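Local coordinates for protein laminin subunit ALPHA-1 (Mus musculus, PDB 2JD4) that forms the paired LG4-5 domains at the end of a basement-membrane laminin chain, which bind metal ions and probably attach laminin to the cell surface, at residues L8-T13 / R229-N234; I268-Q273 / H295-T300; V257-N262 / L288-S293. The protein carries 4 engineered substitutions. All blocks are in the same frame, centred on the assembly; numbering follows the deposited sequence.

All three contacts involve the second laminin G domain. Contact 1 lies at its surface, where residues 8-13, near the start of the chain, reach across to strand 222-230 and the loop after it. Contacts 2 and 3 lie in the domain's interior with centres about 5 Å apart, and their segments alternate along the chain; contact 1 closes before either opens. Strand 256-262 of contact 3 pairs with 267-272 of contact 2, and 286-293 with 296-301, so the two contacts are neighbouring parts of one sandwich core. Contact 1 sits about 23 to 24 Å away, centre to centre, and ties the N-terminal segment to that sandwich.

Contact 1: residues L8-T13 / R229-N234; sequences LCAVDT and RTTSKN
The guanidinium of Arg-229 meets the carboxylate of Asp-12 at its edge, close to its own plane, and the two groups approach tip to tip with their planes turned 56° apart. In this salt bridge Arg-229 NH2 donates to Asp-12 OD1 at 3.1 Å with an N-H...O angle of 161°, although the position of OD1 is less certain. Asp-12 OD2 lies 3.4 Å from Arg-229 NH1 and receives only weak bonds, one from each terminal nitrogen. Because of the twist between the planes, the pair is not a flat two-pronged bridge. The arginine chain bends at chi3 (-69°), and its NE is held separately by the carbonyl of Gly-283, which would limit rotation of the group; the side chain also touches Trp-285.

Between this bridge and Cys-9, Thr-231 fills the middle of the contact: its CB lies 3.3 Å from Ala-10 O, while its own carbonyl O is 3.4 Å from Cys-9 CB. Cys-9 SG, anti to its carbonyl carbon, packs 3.6 Å from Lys-233 CG. Within segment 229-234 Ser-232 N donates to Thr-230 OG1 at 3.1 Å, forming an ST turn that shapes the loop locally; the same hydroxyl oxygen is also hydrogen-bonded to the carbonyl O of Arg-345.

The sulphur of Cys-9 is joined to Cys-281 of the same domain as Arg-229, and Ala-10 shares a backbone hydrogen bond with that residue. With this disulfide and the salt bridge between Asp-12 and Arg-229, the contact is a covalently fastened surface attachment, by which an extended N-terminal segment is held against the loop end of the second laminin G beta-sandwich.

Contact 2: residues I268-Q273 / H295-T300; sequences ITATYQ and HRIVLT
Within the jelly-roll-like beta-sandwich of the second laminin G domain, strands 268-272 and 296-300 face one another across the apolar interior. They run in nearly the same direction, 20° apart with axes 7.2 Å from each other at closest approach, and meet mainly through side chains. Each strand takes its backbone bonds from other neighbours: Ala-270 pairs with Phe-259, Val-298 with His-291. Ile-268, Ala-270 and Tyr-272 alternate along one strand and turn inward to meet Ile-297 and Leu-299. The small Ala-270 sits opposite both, its CB 4.0 Å from Ile-297 CG2 and equally far from Leu-299 CB, which lets the strands come close here. Leu-299 CD2 also reaches the backbone, lying 3.7 Å from Ala-270 O. At one end the same CD2 touches Tyr-272 through CB, at 3.9 Å, while the end of the tyrosine side chain leads away; Tyr-272 also touches Asn-304. Ile-297 also packs on Phe-259 and Val-261 of the adjoining strand. At the other end the two isoleucines meet obliquely, with Ile-268 CG2 pressed against Ile-297 CD1 at 3.4 Å, tighter than usual for two carbons.

Contact 3: residues V257-N262 / L288-S293; sequences VLFHVN and LQAHKS
Phe-259 presents one face of its ring to Ala-290, whose CB stands 3.7 Å from the ring centroid and only 8° off the normal, a CH-pi contact over the centre. CG of the phenylalanine is anti to the backbone N, on a bond that points toward the facing strand. At the ring edge, in its plane, His-291 O lies 3.9 Å from CE2, and Lys-292 CB is also near the rim. Replacing Phe-259 with an alanine would probably leave the Ala-290 methyl without its aromatic cover and open a gap beside Ile-297, which also packs against the ring. Strands 257-262 and 288-293 run in nearly the same direction, 17° apart, on facing sides of the laminin G beta-sandwich, their axes 9.1 Å from each other at closest approach. On one flank of the ring Val-257 and Leu-288 reach tip to tip, CG1 to CD1 at 4.0 Å. On the other, Val-261 and Lys-292 cross, and Val-261 CG1 touches the aliphatic CE of Lys-292 at 3.9 Å. The lysine chain is extended until chi4, where it bends (-62°). Its buried NZ is hydrogen-bonded to the carbonyls of Thr-316, Leu-220 and Arg-219.

Contact 1: residues L8-T13 / R229-N234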
loop_
_atom_site.group_PDB
_atom_site.type_symbol
_atom_site.label_atom_id
_atom_site.label_comp_id
_atom_site.label_asym_id
_atom_site.label_seq_id
_atom_site.Cartn_x
_atom_site.Cartn_y
_atom_site.Cartn_z
ATOM N N LEU A 8 24.917 -6.151 -18.659
ATOM C CA LEU A 8 23.495 -5.876 -18.797
ATOM C C LEU A 8 22.715 -6.365 -17.591
ATOM O O LEU A 8 23.113 -7.323 -16.933
ATOM C CB LEU A 8 22.942 -6.552 -20.051
ATOM C CG LEU A 8 23.492 -6.077 -21.397
ATOM C CD1 LEU A 8 22.842 -6.886 -22.516
ATOM C CD2 LEU A 8 23.221 -4.590 -21.586
ATOM N N CYS A 9 21.608 -5.690 -17.306
ATOM C CA CYS A 9 20.735 -6.056 -16.197
ATOM C C CYS A 9 19.606 -6.912 -16.747
ATOM O O CYS A 9 19.422 -6.996 -17.959
ATOM C CB CYS A 9 20.134 -4.809 -15.553
ATOM S SG CYS A 9 21.301 -3.791 -14.598
ATOM N N ALA A 10 18.848 -7.542 -15.856
ATOM C CA ALA A 10 17.721 -8.361 -16.284
ATOM C C ALA A 10 16.725 -7.440 -16.990
ATOM O O ALA A 10 16.857 -6.215 -16.936
ATOM C CB ALA A 10 17.067 -9.025 -15.077
ATOM N N VAL A 11 15.734 -8.026 -17.653
ATOM C CA VAL A 11 14.731 -7.237 -18.359
ATOM C C VAL A 11 13.316 -7.474 -17.826
ATOM O O VAL A 11 12.914 -8.612 -17.590
ATOM C CB VAL A 11 14.745 -7.554 -19.864
ATOM C CG1 VAL A 11 13.662 -6.757 -20.575
ATOM C CG2 VAL A 11 16.111 -7.228 -20.444
ATOM N N ASP A 12 12.572 -6.385 -17.642
ATOM C CA ASP A 12 11.193 -6.444 -17.154
ATOM C C ASP A 12 10.212 -6.630 -18.309
ATOM O O ASP A 12 10.277 -5.911 -19.308
ATOM C CB ASP A 12 10.835 -5.154 -16.410
ATOM C CG ASP A 12 10.972 -5.284 -14.907
ATOM O OD1 ASP A 12 12.082 -5.597 -14.434
ATOM O OD2 ASP A 12 9.963 -5.071 -14.197
ATOM N N THR A 13 9.299 -7.586 -18.168
ATOM C CA THR A 13 8.302 -7.849 -19.202
ATOM C C THR A 13 6.947 -7.273 -18.795
ATOM O O THR A 13 6.262 -7.831 -17.938
ATOM C CB THR A 13 8.140 -9.367 -19.455
ATOM O OG1 THR A 13 9.381 -9.916 -19.914
ATOM C CG2 THR A 13 7.062 -9.621 -20.501
ATOM N N ARG A 229 13.500 -4.819 -5.656
ATOM C CA ARG A 229 13.790 -5.534 -6.892
ATOM C C ARG A 229 13.929 -4.445 -7.940
ATOM O O ARG A 229 13.165 -3.475 -7.944
ATOM C CB ARG A 229 12.656 -6.497 -7.284
ATOM C CG ARG A 229 11.358 -5.829 -7.738
ATOM C CD ARG A 229 10.402 -6.842 -8.378
ATOM N NE ARG A 229 10.889 -7.347 -9.664
ATOM C CZ ARG A 229 10.905 -6.645 -10.792
ATOM N NH1 ARG A 229 10.457 -5.399 -10.804
ATOM N NH2 ARG A 229 11.372 -7.185 -11.908
ATOM N N THR A 230 14.908 -4.585 -8.822
ATOM C CA THR A 230 15.122 -3.571 -9.844
ATOM C C THR A 230 15.952 -4.102 -11.002
ATOM O O THR A 230 16.669 -5.090 -10.859
ATOM C CB THR A 230 15.851 -2.337 -9.237
ATOM O OG1 THR A 230 16.037 -1.331 -10.241
ATOM C CG2 THR A 230 17.201 -2.744 -8.675
ATOM N N THR A 231 15.828 -3.446 -12.151
ATOM C CA THR A 231 16.593 -3.802 -13.338
ATOM C C THR A 231 17.407 -2.582 -13.778
ATOM O O THR A 231 17.744 -2.438 -14.957
ATOM C CB THR A 231 15.684 -4.241 -14.507
ATOM O OG1 THR A 231 14.789 -3.175 -14.858
ATOM C CG2 THR A 231 14.888 -5.472 -14.116
ATOM N N SER A 232 17.707 -1.707 -12.819
ATOM C CA SER A 232 18.488 -0.492 -13.063
ATOM C C SER A 232 19.673 -0.443 -12.099
ATOM O O SER A 232 19.592 -0.941 -10.972
ATOM C CB SER A 232 17.616 0.752 -12.876
ATOM O OG SER A 232 18.385 1.939 -13.007
ATOM N N LYS A 233 20.769 0.169 -12.536
ATOM C CA LYS A 233 21.975 0.239 -11.715
ATOM C C LYS A 233 22.066 1.442 -10.782
ATOM O O LYS A 233 22.924 1.472 -9.904
ATOM C CB LYS A 233 23.215 0.196 -12.615
ATOM C CG LYS A 233 23.175 -0.923 -13.652
ATOM C CD LYS A 233 24.459 -0.999 -14.461
ATOM C CE LYS A 233 25.581 -1.605 -13.644
ATOM N NZ LYS A 233 25.268 -3.013 -13.277
ATOM N N ASN A 234 21.194 2.430 -10.963
ATOM C CA ASN A 234 21.227 3.608 -10.102
ATOM C C ASN A 234 19.840 4.032 -9.630
ATOM O O ASN A 234 18.902 4.100 -10.419
ATOM C CB ASN A 234 21.894 4.781 -10.830
ATOM C CG ASN A 234 23.300 4.456 -11.290
ATOM O OD1 ASN A 234 23.505 3.992 -12.410
ATOM N ND2 ASN A 234 24.274 4.678 -10.417
#

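Contact 2: residues I268-Q273 / H295-T300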
loop_
_atom_site.group_PDB
_atom_site.type_symbol
_atom_site.label_atom_id
_atom_site.label_comp_id
_atom_site.label_asym_id
_atom_site.label_seq_id
_atom_site.Cartn_x
_atom_site.Cartn_y
_atom_site.Cartn_z
ATOM N N ILE A 268 29.526 9.665 7.240
ATOM C CA ILE A 268 30.040 8.336 7.563
ATOM C C ILE A 268 29.345 7.421 6.552
ATOM O O ILE A 268 28.123 7.468 6.420
ATOM C CB ILE A 268 29.647 7.919 9.000
ATOM C CG1 ILE A 268 30.176 8.956 9.998
ATOM C CG2 ILE A 268 30.206 6.540 9.319
ATOM C CD1 ILE A 268 29.728 8.729 11.424
ATOM N N THR A 269 30.112 6.595 5.845
ATOM C CA THR A 269 29.531 5.730 4.818
ATOM C C THR A 269 29.871 4.240 4.853
ATOM O O THR A 269 31.043 3.859 4.913
ATOM C CB THR A 269 29.912 6.259 3.420
ATOM O OG1 THR A 269 29.364 7.570 3.244
ATOM C CG2 THR A 269 29.389 5.336 2.324
ATOM N N ALA A 270 28.831 3.407 4.798
ATOM C CA ALA A 270 28.985 1.954 4.761
ATOM C C ALA A 270 28.646 1.547 3.326
ATOM O O ALA A 270 27.553 1.843 2.836
ATOM C CB ALA A 270 28.027 1.293 5.735
ATOM N N THR A 271 29.567 0.863 2.657
ATOM C CA THR A 271 29.363 0.467 1.267
ATOM C C THR A 271 29.328 -1.042 1.025
ATOM O O THR A 271 30.224 -1.770 1.457
ATOM C CB THR A 271 30.469 1.077 0.374
ATOM O OG1 THR A 271 30.387 2.506 0.418
ATOM C CG2 THR A 271 30.331 0.610 -1.058
ATOM N N TYR A 272 28.290 -1.501 0.326
ATOM C CA TYR A 272 28.141 -2.919 -0.000
ATOM C C TYR A 272 28.290 -3.155 -1.500
ATOM O O TYR A 272 27.484 -2.671 -2.295
ATOM C CB TYR A 272 26.771 -3.453 0.433
ATOM C CG TYR A 272 26.508 -4.862 -0.067
ATOM C CD1 TYR A 272 27.254 -5.942 0.409
ATOM C CD2 TYR A 272 25.549 -5.108 -1.052
ATOM C CE1 TYR A 272 27.056 -7.233 -0.083
ATOM C CE2 TYR A 272 25.343 -6.397 -1.552
ATOM C CZ TYR A 272 26.100 -7.453 -1.062
ATOM O OH TYR A 272 25.901 -8.727 -1.546
ATOM N N GLN A 273 29.318 -3.903 -1.886
ATOM C CA GLN A 273 29.532 -4.206 -3.295
ATOM C C GLN A 273 29.478 -5.711 -3.521
ATOM O O GLN A 273 30.274 -6.461 -2.959
ATOM C CB GLN A 273 30.880 -3.663 -3.769
ATOM C CG GLN A 273 31.193 -4.006 -5.217
ATOM C CD GLN A 273 32.326 -3.180 -5.779
ATOM O OE1 GLN A 273 33.432 -3.170 -5.239
ATOM N NE2 GLN A 273 32.058 -2.476 -6.873
ATOM N N HIS A 295 27.580 4.878 18.210
ATOM C CA HIS A 295 28.761 5.116 17.386
ATOM C C HIS A 295 28.936 3.964 16.408
ATOM O O HIS A 295 30.049 3.483 16.197
ATOM C CB HIS A 295 30.014 5.241 18.270
ATOM C CG HIS A 295 31.254 5.646 17.523
ATOM N ND1 HIS A 295 32.499 5.684 18.115
ATOM C CD2 HIS A 295 31.437 6.039 16.238
ATOM C CE1 HIS A 295 33.395 6.081 17.228
ATOM N NE2 HIS A 295 32.777 6.303 16.082
ATOM N N ARG A 296 27.835 3.519 15.808
ATOM C CA ARG A 296 27.907 2.412 14.863
ATOM C C ARG A 296 26.893 2.482 13.726
ATOM O O ARG A 296 25.745 2.886 13.918
ATOM C CB ARG A 296 27.747 1.082 15.602
ATOM C CG ARG A 296 27.821 -0.134 14.695
ATOM C CD ARG A 296 27.800 -1.421 15.493
ATOM N NE ARG A 296 28.888 -1.465 16.463
ATOM C CZ ARG A 296 29.187 -2.524 17.207
ATOM N NH1 ARG A 296 28.478 -3.639 17.094
ATOM N NH2 ARG A 296 30.196 -2.468 18.067
ATOM N N ILE A 297 27.343 2.069 12.544
ATOM C CA ILE A 297 26.523 2.049 11.336
ATOM C C ILE A 297 26.706 0.694 10.651
ATOM O O ILE A 297 27.812 0.340 10.240
ATOM C CB ILE A 297 26.952 3.180 10.372
ATOM C CG1 ILE A 297 26.486 4.528 10.926
ATOM C CG2 ILE A 297 26.392 2.941 8.988
ATOM C CD1 ILE A 297 27.003 5.715 10.146
ATOM N N VAL A 298 25.616 -0.061 10.528
ATOM C CA VAL A 298 25.677 -1.381 9.911
ATOM C C VAL A 298 24.714 -1.544 8.732
ATOM O O VAL A 298 23.512 -1.309 8.862
ATOM C CB VAL A 298 25.361 -2.490 10.949
ATOM C CG1 VAL A 298 25.460 -3.857 10.297
ATOM C CG2 VAL A 298 26.322 -2.391 12.138
ATOM N N LEU A 299 25.262 -1.956 7.591
ATOM C CA LEU A 299 24.489 -2.193 6.373
ATOM C C LEU A 299 24.551 -3.683 6.042
ATOM O O LEU A 299 25.633 -4.264 5.945
ATOM C CB LEU A 299 25.057 -1.390 5.195
ATOM C CG LEU A 299 24.422 -1.714 3.834
ATOM C CD1 LEU A 299 22.921 -1.471 3.894
ATOM C CD2 LEU A 299 25.065 -0.875 2.738
ATOM N N THR A 300 23.388 -4.301 5.872
ATOM C CA THR A 300 23.326 -5.721 5.561
ATOM C C THR A 300 22.456 -5.964 4.330
ATOM O O THR A 300 21.280 -5.589 4.305
ATOM C CB THR A 300 22.746 -6.505 6.750
ATOM O OG1 THR A 300 23.485 -6.188 7.937
ATOM C CG2 THR A 300 22.829 -8.003 6.493
#

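Contact 3: residues V257-N262 / L288-S293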
loop_
_atom_site.group_PDB
_atom_site.type_symbol
_atom_site.label_atom_id
_atom_site.label_comp_id
_atom_site.label_asym_id
_atom_site.label_seq_id
_atom_site.Cartn_x
_atom_site.Cartn_y
_atom_site.Cartn_z
ATOM N N VAL A 257 25.235 -0.666 -2.915
ATOM C CA VAL A 257 24.321 -0.035 -1.978
ATOM C C VAL A 257 25.138 0.781 -0.977
ATOM O O VAL A 257 26.104 0.276 -0.394
ATOM C CB VAL A 257 23.476 -1.083 -1.223
ATOM C CG1 VAL A 257 22.586 -0.401 -0.193
ATOM C CG2 VAL A 257 22.616 -1.860 -2.211
ATOM N N LEU A 258 24.750 2.043 -0.796
ATOM C CA LEU A 258 25.435 2.941 0.125
ATOM C C LEU A 258 24.490 3.432 1.216
ATOM O O LEU A 258 23.335 3.784 0.949
ATOM C CB LEU A 258 25.988 4.153 -0.626
ATOM C CG LEU A 258 26.800 3.898 -1.895
ATOM C CD1 LEU A 258 27.262 5.229 -2.485
ATOM C CD2 LEU A 258 27.992 3.006 -1.576
ATOM N N PHE A 259 24.998 3.445 2.444
ATOM C CA PHE A 259 24.254 3.898 3.612
ATOM C C PHE A 259 25.082 5.029 4.228
ATOM O O PHE A 259 26.118 4.774 4.841
ATOM C CB PHE A 259 24.093 2.730 4.595
ATOM C CG PHE A 259 23.410 3.090 5.890
ATOM C CD1 PHE A 259 22.393 4.035 5.930
ATOM C CD2 PHE A 259 23.748 2.427 7.064
ATOM C CE1 PHE A 259 21.720 4.311 7.117
ATOM C CE2 PHE A 259 23.083 2.692 8.261
ATOM C CZ PHE A 259 22.065 3.636 8.289
ATOM N N HIS A 260 24.637 6.270 4.030
ATOM C CA HIS A 260 25.340 7.445 4.552
ATOM C C HIS A 260 24.676 7.968 5.811
ATOM O O HIS A 260 23.455 7.935 5.943
ATOM C CB HIS A 260 25.336 8.589 3.536
ATOM C CG HIS A 260 25.808 8.204 2.171
ATOM N ND1 HIS A 260 27.115 7.864 1.901
ATOM C CD2 HIS A 260 25.144 8.124 0.992
ATOM C CE1 HIS A 260 27.238 7.591 0.614
ATOM N NE2 HIS A 260 26.056 7.741 0.040
ATOM N N VAL A 261 25.485 8.482 6.726
ATOM C CA VAL A 261 24.968 9.043 7.961
ATOM C C VAL A 261 25.831 10.237 8.359
ATOM O O VAL A 261 27.051 10.200 8.209
ATOM C CB VAL A 261 24.995 7.997 9.097
ATOM C CG1 VAL A 261 24.751 8.667 10.439
ATOM C CG2 VAL A 261 23.932 6.935 8.845
ATOM N N ASN A 262 25.195 11.301 8.839
ATOM C CA ASN A 262 25.932 12.484 9.279
ATOM C C ASN A 262 25.314 13.012 10.564
ATOM O O ASN A 262 24.183 13.502 10.566
ATOM C CB ASN A 262 25.909 13.584 8.216
ATOM C CG ASN A 262 26.903 14.693 8.513
ATOM O OD1 ASN A 262 26.988 15.170 9.643
ATOM N ND2 ASN A 262 27.660 15.109 7.499
ATOM N N LEU A 288 17.303 -5.892 2.647
ATOM C CA LEU A 288 18.232 -4.843 3.032
ATOM C C LEU A 288 17.980 -4.401 4.467
ATOM O O LEU A 288 16.843 -4.137 4.862
ATOM C CB LEU A 288 18.096 -3.661 2.069
ATOM C CG LEU A 288 19.071 -2.482 2.171
ATOM C CD1 LEU A 288 18.937 -1.631 0.916
ATOM C CD2 LEU A 288 18.780 -1.654 3.418
ATOM N N GLN A 289 19.058 -4.335 5.243
ATOM C CA GLN A 289 18.992 -3.918 6.635
ATOM C C GLN A 289 20.044 -2.837 6.852
ATOM O O GLN A 289 21.192 -2.998 6.462
ATOM C CB GLN A 289 19.288 -5.097 7.563
ATOM C CG GLN A 289 18.353 -6.281 7.412
ATOM C CD GLN A 289 18.843 -7.501 8.173
ATOM O OE1 GLN A 289 19.037 -7.455 9.391
ATOM N NE2 GLN A 289 19.048 -8.601 7.457
ATOM N N ALA A 290 19.645 -1.731 7.466
ATOM C CA ALA A 290 20.572 -0.639 7.743
ATOM C C ALA A 290 20.301 -0.189 9.170
ATOM O O ALA A 290 19.250 0.387 9.457
ATOM C CB ALA A 290 20.339 0.509 6.767
ATOM N N HIS A 291 21.245 -0.460 10.066
ATOM C CA HIS A 291 21.068 -0.106 11.469
ATOM C C HIS A 291 21.988 1.014 11.938
ATOM O O HIS A 291 23.201 0.958 11.747
ATOM C CB HIS A 291 21.291 -1.344 12.346
ATOM C CG HIS A 291 20.866 -1.167 13.772
ATOM N ND1 HIS A 291 21.148 -2.094 14.753
ATOM C CD2 HIS A 291 20.152 -0.186 14.377
ATOM C CE1 HIS A 291 20.626 -1.693 15.899
ATOM N NE2 HIS A 291 20.016 -0.540 15.698
ATOM N N LYS A 292 21.397 2.036 12.546
ATOM C CA LYS A 292 22.164 3.154 13.076
ATOM C C LYS A 292 22.063 3.123 14.595
ATOM O O LYS A 292 20.961 3.136 15.149
ATOM C CB LYS A 292 21.610 4.490 12.579
ATOM C CG LYS A 292 22.333 5.704 13.163
ATOM C CD LYS A 292 21.513 6.972 13.010
ATOM C CE LYS A 292 22.306 8.206 13.424
ATOM N NZ LYS A 292 22.710 8.179 14.856
ATOM N N SER A 293 23.215 3.075 15.259
ATOM C CA SER A 293 23.266 3.069 16.719
ATOM C C SER A 293 24.286 4.121 17.158
ATOM O O SER A 293 24.951 4.722 16.317
ATOM C CB SER A 293 23.677 1.687 17.232
ATOM O OG SER A 293 24.977 1.345 16.787
#